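Local coordinates for periplasmic His/Glu/Gln/Arg/opine family-binding protein (Silicibacter pomeroyi, PDB 3I6V) that binds lysine in the cleft between its two lobes and probably serves as the periplasmic receptor of an amino-acid ABC transporter, at residues A148-R153 with D172-G177; T92-V97 with T115-Y120; C39-L44 with K203-L208; V49-D54 with G63-I68. All coordinates share one frame; numbering follows the deposited sequence.

Contact 1 of 4, residues A148-R153 with D172-G177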
# COMPACT_ATOMS: atom_id res chain seq x y z
N ALA A 148 -19.08 -6.64 -0.80
CA ALA A 148 -17.78 -6.85 -1.40
C ALA A 148 -16.76 -5.89 -0.76
O ALA A 148 -17.12 -4.98 -0.03
CB ALA A 148 -17.83 -6.63 -2.93
N VAL A 149 -15.50 -6.12 -1.05
CA VAL A 149 -14.43 -5.21 -0.64
C VAL A 149 -13.77 -4.71 -1.92
O VAL A 149 -13.58 -5.49 -2.87
CB VAL A 149 -13.38 -5.92 0.27
CG1 VAL A 149 -12.88 -7.22 -0.38
CG2 VAL A 149 -12.20 -4.98 0.57
N PHE A 150 -13.41 -3.43 -1.93
CA PHE A 150 -12.66 -2.84 -3.05
C PHE A 150 -11.30 -2.41 -2.52
O PHE A 150 -11.22 -1.59 -1.61
CB PHE A 150 -13.45 -1.64 -3.60
CG PHE A 150 -12.86 -1.02 -4.85
CD1 PHE A 150 -12.78 -1.75 -6.04
CD2 PHE A 150 -12.43 0.31 -4.83
CE1 PHE A 150 -12.25 -1.16 -7.20
CE2 PHE A 150 -11.91 0.92 -5.97
CZ PHE A 150 -11.82 0.19 -7.17
N ALA A 151 -10.23 -2.97 -3.08
CA ALA A 151 -8.90 -2.80 -2.54
C ALA A 151 -7.87 -3.02 -3.60
O ALA A 151 -8.19 -3.39 -4.73
CB ALA A 151 -8.66 -3.84 -1.36
N ASP A 152 -6.62 -2.85 -3.23
CA ASP A 152 -5.51 -3.03 -4.14
C ASP A 152 -5.45 -4.49 -4.57
O ASP A 152 -5.57 -5.41 -3.71
CB ASP A 152 -4.24 -2.66 -3.41
CG ASP A 152 -3.04 -2.81 -4.25
OD1 ASP A 152 -2.76 -1.89 -5.05
OD2 ASP A 152 -2.34 -3.84 -4.05
N ARG A 153 -5.28 -4.70 -5.88
CA ARG A 153 -5.30 -6.03 -6.45
C ARG A 153 -4.15 -6.88 -5.89
O ARG A 153 -4.33 -8.08 -5.61
CB ARG A 153 -5.22 -6.02 -7.98
CG ARG A 153 -5.38 -7.44 -8.59
CD ARG A 153 -5.43 -7.47 -10.14
NE ARG A 153 -5.43 -8.87 -10.54
CZ ARG A 153 -6.52 -9.63 -10.62
NH1 ARG A 153 -7.74 -9.13 -10.39
NH2 ARG A 153 -6.39 -10.90 -10.96
N ASP A 172 -14.67 -5.85 -12.83
CA ASP A 172 -13.47 -5.57 -13.60
C ASP A 172 -12.49 -4.85 -12.71
O ASP A 172 -12.90 -4.16 -11.80
CB ASP A 172 -13.82 -4.69 -14.79
CG ASP A 172 -14.90 -5.31 -15.68
OD1 ASP A 172 -16.08 -4.90 -15.57
OD2 ASP A 172 -14.57 -6.23 -16.45
N ASP A 173 -11.20 -5.00 -12.98
CA ASP A 173 -10.15 -4.17 -12.41
C ASP A 173 -10.38 -2.67 -12.70
O ASP A 173 -10.96 -2.31 -13.72
CB ASP A 173 -8.81 -4.60 -13.00
CG ASP A 173 -8.36 -6.00 -12.53
OD1 ASP A 173 -8.95 -6.58 -11.58
OD2 ASP A 173 -7.38 -6.50 -13.14
N VAL A 174 -9.91 -1.80 -11.80
CA VAL A 174 -10.00 -0.34 -11.96
C VAL A 174 -8.61 0.25 -11.72
O VAL A 174 -7.99 0.01 -10.66
CB VAL A 174 -11.01 0.28 -10.95
CG1 VAL A 174 -11.16 1.80 -11.17
CG2 VAL A 174 -12.38 -0.42 -11.01
N PRO A 175 -8.08 1.04 -12.68
CA PRO A 175 -6.77 1.65 -12.42
C PRO A 175 -6.93 2.87 -11.50
O PRO A 175 -7.76 3.73 -11.77
CB PRO A 175 -6.27 2.07 -13.82
CG PRO A 175 -7.26 1.44 -14.81
CD PRO A 175 -8.57 1.35 -14.03
N LEU A 176 -6.17 2.94 -10.40
CA LEU A 176 -6.28 4.09 -9.51
C LEU A 176 -4.93 4.48 -9.01
O LEU A 176 -4.16 3.60 -8.58
CB LEU A 176 -7.18 3.77 -8.29
CG LEU A 176 -8.69 3.73 -8.42
CD1 LEU A 176 -9.36 3.31 -7.07
CD2 LEU A 176 -9.25 5.11 -8.90
N GLY A 177 -4.61 5.79 -9.08
CA GLY A 177 -3.44 6.33 -8.37
C GLY A 177 -2.15 6.25 -9.16
O GLY A 177 -2.10 5.59 -10.20
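Phe150 reaches from strand 148-152 to the side chains of Val174 and Leu176, while three residues further on Arg153 meets Asp173. The benzyl group of Phe150 swings out with CG anti to the backbone N (chi1 -174°), which brings the far end of the ring, not its face, to the segment 172-177. There CZ lies 3.9 Å from CB of Val174, a carbon in the plane of the ring, and CE2 lies 3.7 Å from CD1 of Leu176, also at the edge. Val174 adds its CG2, 3.9 Å from CE1 of Phe150. A flat, wholly apolar side chain suits this place because its rim can touch two branched aliphatic residues at once.

The polar half is a salt bridge on the more open side. The extended chain of Arg153 carries the guanidinium out to Asp173, where NH1 lies 3.1 Å from OD1. The bond is weak, bent to 123° at the hydrogen, and the guanidinium and carboxylate planes stand 54° apart, far from a flat paired arrangement. OD1 is also held by the hydroxyl of Ser95, and the guanidinium has a cation-pi partner in Phe169. A methionine in place of Arg153 would probably leave the Asp173 carboxylate without this countercharge, its OD1 still bonded to Ser95.

Strand 93-98 lies between the two segments in the mixed sheet, bonding antiparallel to both 148-152 and 172-175. Helix 116-123 packs against the apolar side, where Tyr120 stacks on Phe150 and touches Val174.

Contact 2 of 4, residues T92-V97 with T115-Y120. With LYS (lysine), chain B.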
# COMPACT_ATOMS: atom_id res chain seq x y z
N THR A 92 -0.65 -0.21 -10.07
CA THR A 92 -1.37 -1.51 -10.26
C THR A 92 -2.87 -1.37 -9.95
O THR A 92 -3.30 -0.41 -9.32
CB THR A 92 -0.71 -2.68 -9.48
OG1 THR A 92 -0.58 -2.33 -8.10
CG2 THR A 92 0.70 -3.02 -10.06
N ALA A 93 -3.67 -2.33 -10.41
CA ALA A 93 -5.10 -2.17 -10.38
C ALA A 93 -5.69 -2.25 -8.98
O ALA A 93 -5.05 -2.72 -8.02
CB ALA A 93 -5.76 -3.20 -11.30
N SER A 94 -6.93 -1.78 -8.87
CA SER A 94 -7.79 -2.07 -7.74
C SER A 94 -8.89 -3.01 -8.23
O SER A 94 -9.23 -3.00 -9.44
CB SER A 94 -8.40 -0.78 -7.21
OG SER A 94 -7.39 0.04 -6.64
N SER A 95 -9.43 -3.83 -7.33
CA SER A 95 -10.38 -4.89 -7.70
C SER A 95 -11.41 -5.10 -6.62
O SER A 95 -11.20 -4.72 -5.46
CB SER A 95 -9.66 -6.23 -7.90
OG SER A 95 -8.58 -6.11 -8.79
N TYR A 96 -12.52 -5.72 -7.01
CA TYR A 96 -13.56 -6.11 -6.07
C TYR A 96 -13.38 -7.57 -5.71
O TYR A 96 -13.06 -8.40 -6.56
CB TYR A 96 -14.96 -5.92 -6.63
CG TYR A 96 -15.36 -4.49 -6.93
CD1 TYR A 96 -15.08 -3.91 -8.17
CD2 TYR A 96 -16.04 -3.74 -5.98
CE1 TYR A 96 -15.45 -2.59 -8.46
CE2 TYR A 96 -16.43 -2.43 -6.25
CZ TYR A 96 -16.13 -1.87 -7.48
OH TYR A 96 -16.51 -0.59 -7.72
N VAL A 97 -13.62 -7.88 -4.45
CA VAL A 97 -13.62 -9.27 -3.98
C VAL A 97 -14.87 -9.55 -3.18
O VAL A 97 -15.32 -8.72 -2.40
CB VAL A 97 -12.34 -9.64 -3.17
CG1 VAL A 97 -12.58 -10.93 -2.32
CG2 VAL A 97 -11.21 -9.90 -4.11
N THR A 115 -8.08 5.89 1.84
CA THR A 115 -7.41 5.31 0.68
C THR A 115 -8.06 5.79 -0.63
O THR A 115 -9.19 6.31 -0.63
CB THR A 115 -7.48 3.75 0.67
OG1 THR A 115 -8.83 3.33 0.67
CG2 THR A 115 -6.70 3.13 1.88
N ILE A 116 -7.37 5.58 -1.74
CA ILE A 116 -7.94 5.95 -3.04
C ILE A 116 -9.15 5.07 -3.31
O ILE A 116 -10.10 5.49 -3.97
CB ILE A 116 -6.90 5.89 -4.16
CG1 ILE A 116 -6.34 4.47 -4.32
CG2 ILE A 116 -5.76 6.88 -3.84
CD1 ILE A 116 -5.16 4.35 -5.26
N GLN A 117 -9.11 3.84 -2.76
CA GLN A 117 -10.23 2.89 -2.96
C GLN A 117 -11.47 3.37 -2.25
O GLN A 117 -12.56 3.39 -2.83
CB GLN A 117 -9.84 1.45 -2.55
CG GLN A 117 -8.88 0.78 -3.55
CD GLN A 117 -7.42 1.16 -3.30
OE1 GLN A 117 -7.12 1.81 -2.29
NE2 GLN A 117 -6.51 0.77 -4.21
N ALA A 118 -11.31 3.81 -1.00
CA ALA A 118 -12.43 4.46 -0.31
C ALA A 118 -12.94 5.69 -1.09
O ALA A 118 -14.14 5.86 -1.21
CB ALA A 118 -12.05 4.87 1.12
N GLY A 119 -12.05 6.53 -1.59
CA GLY A 119 -12.48 7.71 -2.40
C GLY A 119 -13.31 7.32 -3.63
O GLY A 119 -14.33 7.95 -3.93
N TYR A 120 -12.89 6.27 -4.32
CA TYR A 120 -13.56 5.79 -5.54
C TYR A 120 -14.94 5.27 -5.19
O TYR A 120 -15.92 5.57 -5.88
CB TYR A 120 -12.72 4.68 -6.18
CG TYR A 120 -13.34 4.04 -7.41
CD1 TYR A 120 -13.06 4.51 -8.68
CD2 TYR A 120 -14.20 2.94 -7.28
CE1 TYR A 120 -13.64 3.90 -9.83
CE2 TYR A 120 -14.78 2.32 -8.41
CZ TYR A 120 -14.50 2.81 -9.67
OH TYR A 120 -15.08 2.18 -10.78
N LYS B . -2.45 2.33 -2.56
CA LYS B . -3.77 2.67 -1.94
C LYS B . -3.77 4.08 -1.39
O LYS B . -2.69 4.71 -1.37
CB LYS B . -4.12 1.67 -0.81
CG LYS B . -3.21 1.73 0.42
CD LYS B . -3.61 0.62 1.45
CE LYS B . -2.78 0.67 2.78
NZ LYS B . -3.16 -0.52 3.69
OXT LYS B . -4.83 4.61 -0.95
O HOH W 1 -16.23 -0.08 -10.40
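Ser94 and Gln117 make the direct hydrogen bond of this contact: NE2 of Gln117 donates to OG of Ser94 at 2.7 Å and 155°, with OG 16° out of the amide plane. The bend of the Gln117 chain at chi2 (84°) brings the amide between strand and ligand, with NE2 toward Ser94 and OE1 beside the bound lysine, 3.3 Å from its CB. A small hydroxyl suits Ser94, since it accepts this N-H without crowding the amide.

Water makes the second link. Tyr96 OH and Tyr120 OH both bond one water, at 2.7 Å and 2.6 Å. The two side chains cross at about a right angle, and Tyr96 OH also touches the Tyr120 ring at its edge, 3.5 Å from CE2.

The first turn of helix 116-123 supplies one ligand bond, Arg78 and Gln112 others. Thr115 is its N-cap, OG1 accepting from Ala118 N at 3.0 Å, and the next amide, Ile116 N, donates to the lysine carboxylate oxygen OXT at 2.8 Å. The helix N terminus would probably favour that negative charge.

Strand 93-98 also pairs with 168-170, where Tyr96 meets Val170; Phe150 of strand 148-152 touches both strand (Ser94) and helix (Gln117).

Contact 3 of 4, residues C39-L44 with K203-L208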
# COMPACT_ATOMS: atom_id res chain seq x y z
N CYS A 39 18.17 2.73 2.08
CA CYS A 39 18.97 3.41 3.06
C CYS A 39 20.45 3.04 2.93
O CYS A 39 21.32 3.88 3.15
CB CYS A 39 18.50 3.09 4.47
SG CYS A 39 16.96 3.93 4.96
N LYS A 40 20.73 1.78 2.64
CA LYS A 40 22.11 1.34 2.45
C LYS A 40 22.74 2.11 1.27
O LYS A 40 23.85 2.61 1.38
CB LYS A 40 22.17 -0.16 2.19
CG LYS A 40 23.59 -0.70 1.97
CD LYS A 40 23.55 -2.18 1.61
CE LYS A 40 24.95 -2.82 1.76
NZ LYS A 40 24.92 -4.15 1.13
N ARG A 41 22.00 2.24 0.18
CA ARG A 41 22.51 2.89 -1.01
C ARG A 41 22.62 4.41 -0.86
O ARG A 41 23.46 5.02 -1.52
CB ARG A 41 21.65 2.54 -2.21
CG ARG A 41 21.94 1.19 -2.78
CD ARG A 41 20.86 0.85 -3.74
NE ARG A 41 21.01 -0.48 -4.31
CZ ARG A 41 21.13 -0.75 -5.61
NH1 ARG A 41 21.16 0.23 -6.50
NH2 ARG A 41 21.25 -2.01 -6.02
N ALA A 42 21.81 4.99 0.02
CA ALA A 42 21.83 6.43 0.31
C ALA A 42 22.85 6.79 1.38
O ALA A 42 23.08 7.97 1.63
CB ALA A 42 20.42 6.90 0.76
N GLY A 43 23.45 5.77 2.00
CA GLY A 43 24.37 5.96 3.12
C GLY A 43 23.68 6.38 4.41
O GLY A 43 24.24 7.13 5.20
N LEU A 44 22.46 5.90 4.64
CA LEU A 44 21.72 6.28 5.84
C LEU A 44 21.53 5.07 6.74
O LEU A 44 21.41 3.96 6.27
CB LEU A 44 20.35 6.86 5.43
CG LEU A 44 20.41 8.11 4.52
CD1 LEU A 44 19.10 8.25 3.81
CD2 LEU A 44 20.72 9.34 5.34
N LYS A 203 16.37 0.99 -10.19
CA LYS A 203 15.69 0.84 -11.47
C LYS A 203 16.71 0.58 -12.59
O LYS A 203 16.48 -0.26 -13.44
CB LYS A 203 14.79 2.05 -11.81
CG LYS A 203 13.52 2.17 -10.90
CD LYS A 203 12.59 3.31 -11.30
CE LYS A 203 11.45 3.50 -10.27
NZ LYS A 203 10.59 4.73 -10.58
N GLU A 204 17.83 1.29 -12.54
CA GLU A 204 18.85 1.23 -13.59
C GLU A 204 19.63 -0.12 -13.65
O GLU A 204 19.99 -0.56 -14.75
CB GLU A 204 19.79 2.43 -13.47
CG GLU A 204 19.18 3.70 -14.05
CD GLU A 204 20.01 4.95 -13.75
OE1 GLU A 204 20.93 4.90 -12.89
OE2 GLU A 204 19.71 6.01 -14.37
N ASP A 205 19.86 -0.74 -12.49
CA ASP A 205 20.59 -2.00 -12.38
C ASP A 205 19.72 -3.25 -12.26
O ASP A 205 20.25 -4.34 -12.12
CB ASP A 205 21.60 -1.94 -11.22
CG ASP A 205 20.93 -1.99 -9.82
OD1 ASP A 205 19.70 -2.18 -9.69
OD2 ASP A 205 21.68 -1.86 -8.84
N GLY A 206 18.39 -3.09 -12.29
CA GLY A 206 17.48 -4.24 -12.30
C GLY A 206 17.15 -4.86 -10.95
O GLY A 206 16.35 -5.79 -10.89
N THR A 207 17.74 -4.36 -9.87
CA THR A 207 17.48 -4.93 -8.55
C THR A 207 16.06 -4.68 -8.04
O THR A 207 15.53 -5.48 -7.24
CB THR A 207 18.50 -4.50 -7.48
OG1 THR A 207 18.62 -3.07 -7.47
CG2 THR A 207 19.89 -5.15 -7.75
N LEU A 208 15.44 -3.58 -8.47
CA LEU A 208 14.07 -3.27 -8.04
C LEU A 208 13.10 -4.22 -8.70
O LEU A 208 12.24 -4.78 -8.03
CB LEU A 208 13.69 -1.80 -8.31
CG LEU A 208 12.28 -1.38 -7.87
CD1 LEU A 208 11.99 -1.73 -6.40
CD2 LEU A 208 12.09 0.15 -8.12
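Arg41, on the last turn of helix 30-42, extends its side chain to Asp205 in the turn between helices 189-204 and 207-216. This is a salt bridge carried by two hydrogen bonds, both to one oxygen. NH2 gives the shorter, 2.9 Å to OD2 of Asp205 at 157°, using the syn lone pair; NH1 gives the longer, 3.2 Å to the same OD2, from above the carboxylate plane. OD2 lies in the guanidinium plane, yet the two planes are 85° apart, so the carboxylate stands almost upright at the end of the guanidinium. NH2 also comes 3.2 Å from Thr207 OG1, at too poor an angle for a hydrogen bond.

Hydrogen bonds within the turn settle the other oxygen. OD1 of Asp205 accepts from Thr207 N at 2.9 Å, closing an Asx turn, and from Thr207 OG1 at 2.6 Å. The Asp205 side chain has CG between its backbone N and carbonyl carbon (chi1 73°), a torsion that points the carboxylate back over this turn. Gly206 suits the middle because its phi is positive.

Further bonds fix the guanidinium: NE forms a salt bridge with Glu37, and NH1 donates to Ser201. With two acidic residues around it, Arg41 probably stays charged, and Asp205, each oxygen taking two donors, is likely to stay ionised, tying the end of one helix to the turn joining two others.

Contact 4 of 4, residues V49-D54 with G63-I68. With LYS (lysine), chain B.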
# COMPACT_ATOMS: atom_id res chain seq x y z
N VAL A 49 9.54 2.28 12.26
CA VAL A 49 8.47 2.74 13.18
C VAL A 49 7.13 2.30 12.61
O VAL A 49 6.87 2.46 11.41
CB VAL A 49 8.49 4.28 13.41
CG1 VAL A 49 7.42 4.72 14.47
CG2 VAL A 49 9.88 4.74 13.88
N LYS A 50 6.30 1.69 13.46
CA LYS A 50 4.98 1.22 13.07
C LYS A 50 3.98 2.30 13.40
O LYS A 50 4.03 2.85 14.47
CB LYS A 50 4.63 -0.08 13.82
CG LYS A 50 3.20 -0.57 13.62
CD LYS A 50 2.94 -1.79 14.54
CE LYS A 50 1.43 -2.00 14.78
NZ LYS A 50 0.87 -2.96 13.81
N ASN A 51 3.07 2.61 12.48
CA ASN A 51 2.04 3.59 12.78
C ASN A 51 0.76 3.18 12.09
O ASN A 51 0.82 2.70 10.96
CB ASN A 51 2.48 5.00 12.29
CG ASN A 51 1.65 6.10 12.91
OD1 ASN A 51 2.07 6.72 13.88
ND2 ASN A 51 0.47 6.34 12.38
N ASP A 52 -0.41 3.37 12.72
CA ASP A 52 -1.66 2.99 12.09
C ASP A 52 -1.86 3.87 10.82
O ASP A 52 -1.42 5.04 10.77
CB ASP A 52 -2.88 3.20 13.02
CG ASP A 52 -2.87 2.26 14.27
OD1 ASP A 52 -3.57 2.58 15.24
OD2 ASP A 52 -2.16 1.23 14.28
N TRP A 53 -2.54 3.28 9.85
CA TRP A 53 -2.82 3.94 8.58
C TRP A 53 -3.58 5.25 8.74
O TRP A 53 -3.19 6.26 8.14
CB TRP A 53 -3.56 2.99 7.64
CG TRP A 53 -3.85 3.62 6.30
CD1 TRP A 53 -5.01 4.22 5.92
CD2 TRP A 53 -2.92 3.80 5.22
NE1 TRP A 53 -4.89 4.73 4.65
CE2 TRP A 53 -3.62 4.48 4.19
CE3 TRP A 53 -1.58 3.41 5.00
CZ2 TRP A 53 -3.02 4.79 2.96
CZ3 TRP A 53 -0.98 3.72 3.77
CH2 TRP A 53 -1.71 4.39 2.76
N ASP A 54 -4.62 5.27 9.58
CA ASP A 54 -5.48 6.46 9.77
C ASP A 54 -4.69 7.72 10.11
O ASP A 54 -5.03 8.83 9.67
CB ASP A 54 -6.51 6.23 10.89
CG ASP A 54 -7.52 5.13 10.55
OD1 ASP A 54 -7.47 4.61 9.41
OD2 ASP A 54 -8.38 4.77 11.42
N GLY A 63 6.38 14.87 13.02
CA GLY A 63 7.75 14.49 13.28
C GLY A 63 7.97 13.21 14.07
O GLY A 63 9.06 13.01 14.57
N ASN A 64 6.96 12.33 14.16
CA ASN A 64 7.13 11.01 14.79
C ASN A 64 8.09 10.08 14.06
O ASN A 64 8.67 9.16 14.67
CB ASN A 64 5.80 10.28 14.96
CG ASN A 64 4.85 10.98 15.93
OD1 ASN A 64 5.01 12.15 16.25
ND2 ASN A 64 3.83 10.25 16.37
N TYR A 65 8.24 10.28 12.75
CA TYR A 65 9.18 9.53 11.93
C TYR A 65 9.42 10.40 10.70
O TYR A 65 8.86 11.51 10.60
CB TYR A 65 8.65 8.13 11.54
CG TYR A 65 7.16 8.12 11.32
CD1 TYR A 65 6.29 7.91 12.39
CD2 TYR A 65 6.61 8.38 10.05
CE1 TYR A 65 4.90 7.94 12.22
CE2 TYR A 65 5.20 8.41 9.86
CZ TYR A 65 4.36 8.19 10.95
OH TYR A 65 3.00 8.22 10.83
N ASP A 66 10.23 9.91 9.76
CA ASP A 66 10.71 10.77 8.68
C ASP A 66 10.25 10.40 7.28
O ASP A 66 10.40 11.21 6.36
CB ASP A 66 12.24 10.86 8.71
CG ASP A 66 12.76 11.28 10.08
OD1 ASP A 66 12.31 12.32 10.61
OD2 ASP A 66 13.57 10.52 10.66
N THR A 67 9.76 9.18 7.10
CA THR A 67 9.25 8.77 5.80
C THR A 67 8.00 7.92 5.98
O THR A 67 7.78 7.34 7.07
CB THR A 67 10.27 7.92 4.99
OG1 THR A 67 10.36 6.61 5.59
CG2 THR A 67 11.65 8.55 4.95
N ILE A 68 7.18 7.84 4.93
CA ILE A 68 6.12 6.83 4.87
C ILE A 68 6.47 5.86 3.74
O ILE A 68 6.65 6.30 2.61
CB ILE A 68 4.74 7.47 4.61
CG1 ILE A 68 4.35 8.35 5.80
CG2 ILE A 68 3.67 6.38 4.36
CD1 ILE A 68 3.09 9.19 5.51
N LYS B . -2.45 2.33 -2.56
CA LYS B . -3.77 2.67 -1.94
C LYS B . -3.77 4.08 -1.39
O LYS B . -2.69 4.71 -1.37
CB LYS B . -4.12 1.67 -0.81
CG LYS B . -3.21 1.73 0.42
CD LYS B . -3.61 0.62 1.45
CE LYS B . -2.78 0.67 2.78
NZ LYS B . -3.16 -0.52 3.69
OXT LYS B . -4.83 4.61 -0.95
O HOH W 2 4.06 7.22 15.71
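This is a partly buried side-chain contact within a beta-alpha-beta crossover, made of strand 46-50, helix 56-61 and the parallel strand 67-68. It joins the end of one outer strand of the three-stranded sheet to the loop entering the other, past the central strand 7-11. Tyr65 carries it. Its ring leaves the backbone with CG between N and the carbonyl carbon (chi1 35°), lying over toward 49-54, where CD1 touches CG1 of Val49 at 4.0 Å. A beta-branched valine suits both the strand and this ring, its methyl packing on the ring carbon with no polar atom to satisfy.

Asn51 crosses the outer end of the same ring at about a right angle, the amide and ring planes 58° apart. Its CG is 3.3 Å from OH of Tyr65, a packing contact. The amide has its own partners: ND2 donates to Asp52 O at 2.8 Å, in the carbonyl plane and on a lone pair, and also bonds Ser55, while OD1 accepts from Asn59 and from a water 2.7 Å away. That water in turn accepts from ND2 of Asn64 at 3.1 Å, linking the segments indirectly. A leucine in place of Asn51 would probably leave Asp52 O and the bridging water without this partner, freeing the turn before helix 56-61 to shift.

Just beyond, Trp53 lays one face of its indole on the bound lysine, CZ3 being 3.7 Å from the ligand CE. The Asn51 amide, bonded at both ends, is consistent with a fixed course for the chain leading to Trp53, while the Tyr65 hydroxyl is satisfied by Ile56 O.

How the contacts relate
From the N terminus, helix 30-42 opens the loop of contact 3, which closes only at 203-208, tying that helix's end to the turn between helices 189-204 and 207-216 near the C terminus; the other three contacts fall within it. Contact 4 comes first, closing a short loop through helix 56-61 in the lobe with the parallel sheet. Contact 2 follows and closes before contact 1 opens; none of the loops cross. Contacts 1 and 2, centres about 3 Å apart, share the mixed sheet of the other lobe, where Val174 N probably bonds Ser94 O. Contact 4 lies about 22 Å from contact 2, centre to centre, yet Trp53 and Thr115 touch beside the bound lysine.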